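Local coordinates for NADPH-quinone reductase (Pediococcus pentosaceus ATCC 25745, PDB 3HA2), which probably uses bound FMN to pass electrons from NAD(P)H to quinones, an activity of the whole protein, of which this chain is the flavodoxin-like part, at residues Tyr136-Leu140 and Ala159-Tyr163; Met1-Val7 and Asn52-Glu58; Asn16-Phe21 and Val142-Leu146. All coordinates share one frame; numbering follows the deposited sequence.

Interaction 1 (Tyr136-Leu140 and Ala159-Tyr163)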
loop_
_atom_site.group_PDB
_atom_site.type_symbol
_atom_site.label_atom_id
_atom_site.label_comp_id
_atom_site.label_asym_id
_atom_site.label_seq_id
_atom_site.Cartn_x
_atom_site.Cartn_y
_atom_site.Cartn_z
ATOM N N TYR A 136 -15.379 7.328 -6.341
ATOM C CA TYR A 136 -13.986 7.770 -6.274
ATOM C C TYR A 136 -13.838 9.139 -6.927
ATOM O O TYR A 136 -14.186 9.324 -8.117
ATOM C CB TYR A 136 -13.134 6.760 -7.031
ATOM C CG TYR A 136 -11.652 6.835 -6.824
ATOM C CD1 TYR A 136 -11.093 6.621 -5.550
ATOM C CD2 TYR A 136 -10.789 7.053 -7.899
ATOM C CE1 TYR A 136 -9.719 6.638 -5.349
ATOM C CE2 TYR A 136 -9.382 7.064 -7.702
ATOM C CZ TYR A 136 -8.876 6.860 -6.423
ATOM O OH TYR A 136 -7.530 6.836 -6.208
ATOM N N LEU A 137 -13.375 10.100 -6.138
ATOM C CA LEU A 137 -13.118 11.465 -6.615
ATOM C C LEU A 137 -11.767 11.565 -7.309
ATOM O O LEU A 137 -10.887 10.734 -7.061
ATOM C CB LEU A 137 -13.130 12.449 -5.438
ATOM C CG LEU A 137 -14.396 12.568 -4.580
ATOM C CD1 LEU A 137 -14.112 13.432 -3.349
ATOM C CD2 LEU A 137 -15.559 13.133 -5.372
ATOM N N PRO A 138 -11.581 12.582 -8.175
ATOM C CA PRO A 138 -10.232 12.792 -8.688
ATOM C C PRO A 138 -9.333 13.023 -7.478
ATOM O O PRO A 138 -9.777 13.585 -6.497
ATOM C CB PRO A 138 -10.355 14.082 -9.499
ATOM C CG PRO A 138 -11.763 14.188 -9.843
ATOM C CD PRO A 138 -12.521 13.589 -8.693
ATOM N N ILE A 139 -8.096 12.562 -7.557
ATOM C CA ILE A 139 -7.101 12.689 -6.481
ATOM C C ILE A 139 -6.571 14.115 -6.367
ATOM O O ILE A 139 -6.304 14.754 -7.376
ATOM C CB ILE A 139 -5.924 11.757 -6.794
ATOM C CG1 ILE A 139 -6.435 10.303 -6.921
ATOM C CG2 ILE A 139 -4.786 11.897 -5.748
ATOM C CD1 ILE A 139 -5.561 9.408 -7.798
ATOM N N LEU A 140 -6.412 14.612 -5.138
ATOM C CA LEU A 140 -5.750 15.914 -4.949
ATOM C C LEU A 140 -4.288 15.628 -4.606
ATOM O O LEU A 140 -3.978 15.281 -3.470
ATOM C CB LEU A 140 -6.444 16.759 -3.857
ATOM C CG LEU A 140 -5.817 18.149 -3.636
ATOM C CD1 LEU A 140 -5.749 18.913 -4.937
ATOM C CD2 LEU A 140 -6.636 18.919 -2.630
ATOM N N ALA A 159 -8.093 25.075 -3.395
ATOM C CA ALA A 159 -8.486 23.823 -4.047
ATOM C C ALA A 159 -8.812 22.775 -2.986
ATOM O O ALA A 159 -9.770 22.015 -3.121
ATOM C CB ALA A 159 -7.379 23.320 -4.993
ATOM N N TYR A 160 -8.010 22.759 -1.926
ATOM C CA TYR A 160 -8.222 21.842 -0.799
ATOM C C TYR A 160 -9.557 22.089 -0.089
ATOM O O TYR A 160 -10.312 21.147 0.196
ATOM C CB TYR A 160 -7.046 21.973 0.172
ATOM C CG TYR A 160 -7.150 21.119 1.423
ATOM C CD1 TYR A 160 -7.021 19.727 1.358
ATOM C CD2 TYR A 160 -7.360 21.710 2.673
ATOM C CE1 TYR A 160 -7.109 18.941 2.517
ATOM C CE2 TYR A 160 -7.452 20.934 3.836
ATOM C CZ TYR A 160 -7.325 19.556 3.750
ATOM O OH TYR A 160 -7.383 18.798 4.902
ATOM N N GLN A 161 -9.866 23.364 0.153
ATOM C CA GLN A 161 -11.158 23.751 0.729
ATOM C C GLN A 161 -12.331 23.280 -0.127
ATOM O O GLN A 161 -13.306 22.749 0.397
ATOM C CB GLN A 161 -11.245 25.269 0.917
ATOM C CG GLN A 161 -10.374 25.811 2.019
ATOM C CD GLN A 161 -10.377 27.331 2.048
ATOM O OE1 GLN A 161 -10.650 27.984 1.030
ATOM N NE2 GLN A 161 -10.070 27.905 3.211
ATOM N N GLN A 162 -12.232 23.477 -1.438
ATOM C CA GLN A 162 -13.253 23.006 -2.381
ATOM C C GLN A 162 -13.367 21.487 -2.363
ATOM O O GLN A 162 -14.471 20.929 -2.366
ATOM C CB GLN A 162 -12.918 23.475 -3.796
ATOM C CG GLN A 162 -13.006 24.995 -3.961
ATOM C CD GLN A 162 -14.387 25.504 -3.605
ATOM O OE1 GLN A 162 -15.379 25.150 -4.254
ATOM N NE2 GLN A 162 -14.467 26.326 -2.559
ATOM N N TYR A 163 -12.207 20.836 -2.320
ATOM C CA TYR A 163 -12.126 19.374 -2.294
ATOM C C TYR A 163 -12.889 18.811 -1.097
ATOM O O TYR A 163 -13.615 17.831 -1.222
ATOM C CB TYR A 163 -10.660 18.931 -2.286
ATOM C CG TYR A 163 -10.445 17.480 -2.703
ATOM C CD1 TYR A 163 -10.676 17.073 -4.021
ATOM C CD2 TYR A 163 -10.011 16.516 -1.775
ATOM C CE1 TYR A 163 -10.480 15.732 -4.416
ATOM C CE2 TYR A 163 -9.806 15.173 -2.168
ATOM C CZ TYR A 163 -10.045 14.802 -3.486
ATOM O OH TYR A 163 -9.858 13.484 -3.867
HETATM O O HOH W 1 -9.451 10.458 -4.812
#

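Interaction 2 (Met1-Val7 and Asn52-Glu58)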
loop_
_atom_site.group_PDB
_atom_site.type_symbol
_atom_site.label_atom_id
_atom_site.label_comp_id
_atom_site.label_asym_id
_atom_site.label_seq_id
_atom_site.Cartn_x
_atom_site.Cartn_y
_atom_site.Cartn_z
HETATM N N MSE A 1 -23.867 18.202 3.510
HETATM C CA MSE A 1 -22.844 17.139 3.327
HETATM C C MSE A 1 -21.820 17.247 4.429
HETATM O O MSE A 1 -21.297 18.331 4.707
HETATM C CB MSE A 1 -22.136 17.290 1.984
HETATM C CG MSE A 1 -21.160 16.159 1.678
HETATM SE SE MSE A 1 -19.969 16.621 0.218
HETATM C CE MSE A 1 -19.117 18.190 1.014
ATOM N N GLN A 2 -21.533 16.111 5.050
ATOM C CA GLN A 2 -20.546 16.041 6.109
ATOM C C GLN A 2 -19.302 15.350 5.557
ATOM O O GLN A 2 -19.398 14.313 4.876
ATOM C CB GLN A 2 -21.105 15.264 7.312
ATOM C CG GLN A 2 -22.479 15.743 7.809
ATOM C CD GLN A 2 -22.460 17.169 8.341
ATOM O OE1 GLN A 2 -21.646 17.507 9.195
ATOM N NE2 GLN A 2 -23.378 18.006 7.851
ATOM N N THR A 3 -18.143 15.925 5.860
ATOM C CA THR A 3 -16.860 15.405 5.370
ATOM C C THR A 3 -15.962 15.002 6.525
ATOM O O THR A 3 -15.828 15.735 7.510
ATOM C CB THR A 3 -16.132 16.469 4.518
ATOM O OG1 THR A 3 -16.978 16.865 3.437
ATOM C CG2 THR A 3 -14.821 15.941 3.951
ATOM N N LEU A 4 -15.358 13.820 6.392
ATOM C CA LEU A 4 -14.415 13.309 7.364
ATOM C C LEU A 4 -13.042 13.271 6.714
ATOM O O LEU A 4 -12.859 12.634 5.672
ATOM C CB LEU A 4 -14.820 11.871 7.780
ATOM C CG LEU A 4 -13.905 11.129 8.761
ATOM C CD1 LEU A 4 -13.778 11.876 10.107
ATOM C CD2 LEU A 4 -14.417 9.698 8.977
ATOM N N ILE A 5 -12.076 13.947 7.332
ATOM C CA ILE A 5 -10.706 13.926 6.838
ATOM C C ILE A 5 -9.856 13.059 7.770
ATOM O O ILE A 5 -9.612 13.422 8.923
ATOM C CB ILE A 5 -10.133 15.342 6.686
ATOM C CG1 ILE A 5 -11.073 16.208 5.821
ATOM C CG2 ILE A 5 -8.723 15.290 6.049
ATOM C CD1 ILE A 5 -10.652 17.659 5.796
ATOM N N ILE A 6 -9.437 11.903 7.250
ATOM C CA ILE A 6 -8.559 10.976 7.972
ATOM C C ILE A 6 -7.121 11.409 7.715
ATOM O O ILE A 6 -6.602 11.258 6.599
ATOM C CB ILE A 6 -8.702 9.516 7.469
ATOM C CG1 ILE A 6 -10.164 9.043 7.504
ATOM C CG2 ILE A 6 -7.781 8.577 8.287
ATOM C CD1 ILE A 6 -10.814 9.125 8.874
ATOM N N VAL A 7 -6.508 11.971 8.742
ATOM C CA VAL A 7 -5.185 12.572 8.625
ATOM C C VAL A 7 -4.172 11.549 9.095
ATOM O O VAL A 7 -4.013 11.321 10.303
ATOM C CB VAL A 7 -5.090 13.878 9.442
ATOM C CG1 VAL A 7 -3.703 14.529 9.308
ATOM C CG2 VAL A 7 -6.165 14.843 8.988
ATOM N N ASN A 52 -20.482 10.329 8.073
ATOM C CA ASN A 52 -19.986 11.253 7.045
ATOM C C ASN A 52 -20.289 10.779 5.636
ATOM O O ASN A 52 -20.455 9.580 5.409
ATOM C CB ASN A 52 -18.496 11.560 7.245
ATOM C CG ASN A 52 -18.249 12.437 8.462
ATOM O OD1 ASN A 52 -18.156 13.663 8.341
ATOM N ND2 ASN A 52 -18.188 11.824 9.643
ATOM N N ASP A 53 -20.386 11.733 4.702
ATOM C CA ASP A 53 -20.748 11.474 3.305
ATOM C C ASP A 53 -19.534 11.452 2.390
ATOM O O ASP A 53 -19.501 10.720 1.410
ATOM C CB ASP A 53 -21.706 12.565 2.799
ATOM C CG ASP A 53 -22.920 12.718 3.677
ATOM O OD1 ASP A 53 -23.695 11.741 3.763
ATOM O OD2 ASP A 53 -23.100 13.805 4.283
ATOM N N ARG A 54 -18.549 12.278 2.695
ATOM C CA ARG A 54 -17.323 12.306 1.910
ATOM C C ARG A 54 -16.162 12.000 2.848
ATOM O O ARG A 54 -15.999 12.647 3.877
ATOM C CB ARG A 54 -17.122 13.676 1.251
ATOM C CG ARG A 54 -15.829 13.784 0.460
ATOM C CD ARG A 54 -15.739 15.135 -0.271
ATOM N NE ARG A 54 -16.784 15.261 -1.284
ATOM C CZ ARG A 54 -17.084 16.392 -1.919
ATOM N NH1 ARG A 54 -16.423 17.517 -1.648
ATOM N NH2 ARG A 54 -18.065 16.402 -2.817
ATOM N N ILE A 55 -15.374 11.000 2.477
ATOM C CA ILE A 55 -14.281 10.520 3.297
ATOM C C ILE A 55 -13.013 10.819 2.518
ATOM O O ILE A 55 -12.840 10.343 1.392
ATOM C CB ILE A 55 -14.358 8.975 3.561
ATOM C CG1 ILE A 55 -15.794 8.477 3.892
ATOM C CG2 ILE A 55 -13.330 8.559 4.619
ATOM C CD1 ILE A 55 -16.474 9.124 5.111
ATOM N N ILE A 56 -12.142 11.617 3.115
ATOM C CA ILE A 56 -10.892 11.974 2.475
ATOM C C ILE A 56 -9.734 11.358 3.248
ATOM O O ILE A 56 -9.636 11.507 4.466
ATOM C CB ILE A 56 -10.758 13.497 2.383
ATOM C CG1 ILE A 56 -11.762 14.035 1.353
ATOM C CG2 ILE A 56 -9.325 13.899 2.063
ATOM C CD1 ILE A 56 -11.984 15.544 1.423
ATOM N N LEU A 57 -8.869 10.645 2.545
ATOM C CA LEU A 57 -7.678 10.114 3.199
ATOM C C LEU A 57 -6.527 11.018 2.836
ATOM O O LEU A 57 -6.231 11.221 1.652
ATOM C CB LEU A 57 -7.379 8.700 2.734
ATOM C CG LEU A 57 -8.561 7.728 2.776
ATOM C CD1 LEU A 57 -8.051 6.350 2.299
ATOM C CD2 LEU A 57 -9.228 7.643 4.151
ATOM N N GLU A 58 -5.887 11.554 3.867
ATOM C CA GLU A 58 -4.863 12.589 3.717
ATOM C C GLU A 58 -3.528 12.078 4.275
ATOM O O GLU A 58 -3.370 11.865 5.501
ATOM C CB GLU A 58 -5.323 13.855 4.451
ATOM C CG GLU A 58 -4.350 15.005 4.386
ATOM C CD GLU A 58 -4.993 16.334 4.680
ATOM O OE1 GLU A 58 -6.199 16.518 4.378
ATOM O OE2 GLU A 58 -4.275 17.210 5.205
#

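Interaction 3 (Asn16-Phe21 and Val142-Leu146). With SO4 (sulfate ion), chain C.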
loop_
_atom_site.group_PDB
_atom_site.type_symbol
_atom_site.label_atom_id
_atom_site.label_comp_id
_atom_site.label_asym_id
_atom_site.label_seq_id
_atom_site.Cartn_x
_atom_site.Cartn_y
_atom_site.Cartn_z
ATOM N N ASN A 16 5.261 20.046 9.177
ATOM C CA ASN A 16 5.188 21.481 8.866
ATOM C C ASN A 16 4.084 21.803 7.851
ATOM O O ASN A 16 3.689 22.956 7.702
ATOM C CB ASN A 16 6.534 22.006 8.338
ATOM C CG ASN A 16 7.565 22.203 9.432
ATOM O OD1 ASN A 16 8.694 21.722 9.323
ATOM N ND2 ASN A 16 7.187 22.906 10.489
ATOM N N THR A 17 3.599 20.790 7.150
ATOM C CA THR A 17 2.602 21.000 6.099
ATOM C C THR A 17 1.172 20.939 6.628
ATOM O O THR A 17 0.323 21.748 6.250
ATOM C CB THR A 17 2.716 19.953 4.987
ATOM O OG1 THR A 17 2.468 18.654 5.540
ATOM C CG2 THR A 17 4.085 19.979 4.353
ATOM N N GLN A 18 0.915 19.973 7.510
ATOM C CA GLN A 18 -0.443 19.701 7.987
ATOM C C GLN A 18 -1.159 20.829 8.743
ATOM O O GLN A 18 -2.367 21.008 8.544
ATOM C CB GLN A 18 -0.486 18.370 8.744
ATOM C CG GLN A 18 -0.163 17.203 7.829
ATOM C CD GLN A 18 -1.024 17.221 6.586
ATOM O OE1 GLN A 18 -2.201 16.893 6.643
ATOM N NE2 GLN A 18 -0.440 17.631 5.452
ATOM N N PRO A 19 -0.433 21.625 9.568
ATOM C CA PRO A 19 -1.142 22.764 10.139
ATOM C C PRO A 19 -1.769 23.702 9.101
ATOM O O PRO A 19 -2.794 24.324 9.393
ATOM C CB PRO A 19 -0.057 23.501 10.940
ATOM C CG PRO A 19 0.962 22.453 11.235
ATOM C CD PRO A 19 0.968 21.571 10.039
ATOM N N PHE A 20 -1.161 23.814 7.917
ATOM C CA PHE A 20 -1.705 24.679 6.852
ATOM C C PHE A 20 -3.082 24.167 6.426
ATOM O O PHE A 20 -4.005 24.946 6.201
ATOM C CB PHE A 20 -0.803 24.685 5.607
ATOM C CG PHE A 20 0.457 25.498 5.743
ATOM C CD1 PHE A 20 0.487 26.830 5.342
ATOM C CD2 PHE A 20 1.634 24.911 6.207
ATOM C CE1 PHE A 20 1.656 27.590 5.441
ATOM C CE2 PHE A 20 2.812 25.656 6.302
ATOM C CZ PHE A 20 2.821 27.001 5.921
ATOM N N PHE A 21 -3.184 22.848 6.279
ATOM C CA PHE A 21 -4.408 22.198 5.813
ATOM C C PHE A 21 -5.490 22.225 6.898
ATOM O O PHE A 21 -6.659 22.496 6.620
ATOM C CB PHE A 21 -4.083 20.780 5.330
ATOM C CG PHE A 21 -3.326 20.763 4.025
ATOM C CD1 PHE A 21 -4.000 20.589 2.827
ATOM C CD2 PHE A 21 -1.952 20.990 3.991
ATOM C CE1 PHE A 21 -3.324 20.609 1.608
ATOM C CE2 PHE A 21 -1.262 21.013 2.780
ATOM C CZ PHE A 21 -1.954 20.817 1.587
ATOM N N VAL A 142 -0.490 16.781 -3.927
ATOM C CA VAL A 142 0.139 17.970 -3.357
ATOM C C VAL A 142 1.649 17.748 -3.423
ATOM O O VAL A 142 2.206 17.011 -2.619
ATOM C CB VAL A 142 -0.330 18.188 -1.897
ATOM C CG1 VAL A 142 0.357 19.394 -1.260
ATOM C CG2 VAL A 142 -1.859 18.348 -1.838
ATOM N N HIS A 143 2.304 18.421 -4.367
ATOM C CA HIS A 143 3.720 18.189 -4.631
ATOM C C HIS A 143 4.594 19.338 -4.111
ATOM O O HIS A 143 4.463 20.472 -4.564
ATOM C CB HIS A 143 3.945 18.012 -6.126
ATOM C CG HIS A 143 3.295 16.798 -6.703
ATOM N ND1 HIS A 143 2.204 16.871 -7.543
ATOM C CD2 HIS A 143 3.596 15.487 -6.591
ATOM C CE1 HIS A 143 1.856 15.655 -7.917
ATOM N NE2 HIS A 143 2.688 14.796 -7.360
ATOM N N GLN A 144 5.453 19.024 -3.139
ATOM C CA GLN A 144 6.453 19.977 -2.587
ATOM C C GLN A 144 5.796 21.212 -1.980
ATOM O O GLN A 144 6.238 22.348 -2.194
ATOM C CB GLN A 144 7.501 20.355 -3.638
ATOM C CG GLN A 144 8.297 19.141 -4.154
ATOM C CD GLN A 144 9.351 19.494 -5.204
ATOM O OE1 GLN A 144 9.189 20.415 -6.001
ATOM N NE2 GLN A 144 10.447 18.745 -5.196
ATOM N N PHE A 145 4.746 20.978 -1.192
ATOM C CA PHE A 145 3.943 22.079 -0.680
ATOM C C PHE A 145 4.776 23.166 -0.017
ATOM O O PHE A 145 4.544 24.352 -0.251
ATOM C CB PHE A 145 2.886 21.607 0.312
ATOM C CG PHE A 145 2.064 22.726 0.868
ATOM C CD1 PHE A 145 0.962 23.213 0.166
ATOM C CD2 PHE A 145 2.411 23.325 2.068
ATOM C CE1 PHE A 145 0.203 24.270 0.679
ATOM C CE2 PHE A 145 1.672 24.397 2.573
ATOM C CZ PHE A 145 0.565 24.869 1.871
ATOM N N LEU A 146 5.729 22.764 0.815
ATOM C CA LEU A 146 6.505 23.747 1.592
ATOM C C LEU A 146 7.450 24.582 0.739
ATOM O O LEU A 146 7.897 25.633 1.187
ATOM C CB LEU A 146 7.305 23.072 2.719
ATOM C CG LEU A 146 6.515 22.546 3.918
ATOM C CD1 LEU A 146 7.475 21.816 4.844
ATOM C CD2 LEU A 146 5.782 23.670 4.654
HETATM S S SO4 C . 5.839 17.286 6.418
HETATM O O1 SO4 C . 4.460 17.384 6.882
HETATM O O2 SO4 C . 6.580 18.457 6.880
HETATM O O3 SO4 C . 6.458 16.085 6.971
HETATM O O4 SO4 C . 5.847 17.211 4.963
#

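Interaction 1 (Tyr136-Leu140 and Ala159-Tyr163)
Tyr163 and Leu140 both carry CG on the far side of CB from their own backbone N (chi1 -161° and -179°), and these torsions send the two side chains past each other in opposite directions, the tyrosine out from its helix and the leucine toward it. The overlap that results is a CH-pi contact: Leu140 CB lies 3.9 Å from the centroid of the Tyr163 ring and only 4° off the ring normal, which puts it over the middle of the face. Further along, the leucine branch CD2 reaches the root of the tyrosine, 4.0 Å from Tyr163 CB, and rests 3.8 Å from Tyr160 CA, so one methyl is held against the helix backbone between two tyrosines. The ring of Tyr160 meets it at the edge, with CD1 4.1 Å from Leu140 CD2. The far end of Tyr163 is polar. Its hydroxyl donates to Pro138 O at 2.6 Å; that oxygen lies at the ring edge, in the ring plane, while the donor is tilted out of the carbonyl plane. A water that also donates to Leu137 O donates to Tyr163 OH at 3.2 Å, and the backbone N of Ile97 forms a further hydrogen bond to the same hydroxyl. Three polar partners hold the hydroxyl in place, and Leu140 CB against the face limits the turn of the ring. Leu137 closes in beside the hydroxyl through CB, 3.8 Å from Tyr163 OH. Near the surface, the contact fastens helix 150-165 to the interrupted strand 135-143, the outermost strand on this side of the chain's sheet, and such docking of a C-terminal helix on a parallel sheet belongs to the alpha/beta architecture of the flavodoxin-like fold.

Interaction 2 (Met1-Val7 and Asn52-Glu58)
Met1, a selenomethionine, lays its SE over the guanidinium of Arg54, 3.5 Å above the plane and over its centre, the two chains crossing aslant. The bend at chi3 (60°) carries the terminal methyl over the same group, so that CE comes 3.8 Å from Arg54 NH1. With that face covered, the guanidinium directs its polar atoms to other partners: NE forms a salt bridge with Glu94 and NH2 a hydrogen bond to Asn166 O. Beside it Asp53 turns to the neighbouring backbone, OD2 taking the Gln2 N-H through its anti lone pair at 2.9 Å in a nearly straight bond (174°). Gln2 O accepts from Arg54 N, the first rung of the ladder, and also from Asp53 N, which adds a second bond there. Asn52 sets its amide against Leu4, with CG 3.5 Å from Leu4 CB, and gives its ND2 to Leu48 O. Beyond this the side chains sort by face. Leu4, Ile6, Ile55 and Leu57 share one; there Ile6 and Leu57 lie side by side and point the same way, CG1 of Ile6 3.8 Å from CD2 of Leu57. Thr3, Ile5, Val7, Arg54, Ile56 and Glu58 share the other, where Thr3 CG2 rests 3.8 Å from Ile56 CD1 and the extended Glu58 brings OE1 within 3.3 Å of Ile5 CG2. OE1 of this buried glutamate is hydrogen-bonded with Tyr160 OH of helix 150-165. A parallel ladder of backbone bonds joins the strands, whose axes lie 4.7 Å apart at 18°. Strand 31-35 flanks 3-7 on its other edge and 94-101 flanks 54-60, giving the 2-1-3-4-5 order characteristic of the flavodoxin-like fold.

Interaction 3 (Asn16-Phe21 and Val142-Leu146)
Phe145 packs its edge into the face of Phe20 while the edge of Phe21 meets the face of Phe145, and this run of two T-shaped pairs is the tight part of the contact. Phe145 CE2 comes 3.6 Å from Phe20 CG, with the ring planes at 65° and the centroids 5.1 Å apart. In the Phe21-Phe145 pair the planes stand at 55°, with Phe21 CE2 over the middle of the Phe145 ring. Swinging CG opposite the backbone N (chi1 179°) is what carries the Phe145 ring across to the helix. Phe21 CZ also touches Val142 CG1 at 3.9 Å. A serine in place of Phe145 takes away the ring between Phe20 and Phe21, which would probably leave a gap between them and set both freer to turn. The outer part is thinner and faces solvent: exposed Leu146 reaches over with CD1 3.6 Å from Asn16 CB, and Leu146 CG lies 3.6 Å from Thr17 CG2, the two side chains crossing at about a right angle. Here the polar groups turn to a sulfate instead. Thr17 OG1 donates to sulfate O1 at 2.7 Å, Asn16 N to sulfate O2 at 3.1 Å, and Ser15 OG binds the ion too. The ion, probably from the crystallisation liquor, is consistent with a phosphate-binding loop such as flavodoxin-like proteins use for FMN. The aromatic cluster ties the first part of helix 18-25 to the end of strand 135-143 and the residues just after it, with Leu156 of helix 150-165 touching Phe21, Val142 and Phe145 and strand 94-101 lying beside Val142.

Interaction 2 is the buried core contact, a backbone ladder between two inner strands of the sheet, whereas interaction 1 lies near the surface and interaction 3 is partly buried. Interactions 1 and 3 both use strand 135-143, each setting a helical segment against it: the first by a phenol that combines face packing with polar bonds, the second by aromatic and aliphatic packing beside an anion-binding loop. Helix 150-165 links all three through Tyr160, which reaches interaction 2 by its hydroxyl and meets Phe21 of interaction 3 edge-to-face. Backbone hydrogen bonding therefore dominates inside the sheet, and side-chain contacts dominate where helices cover it.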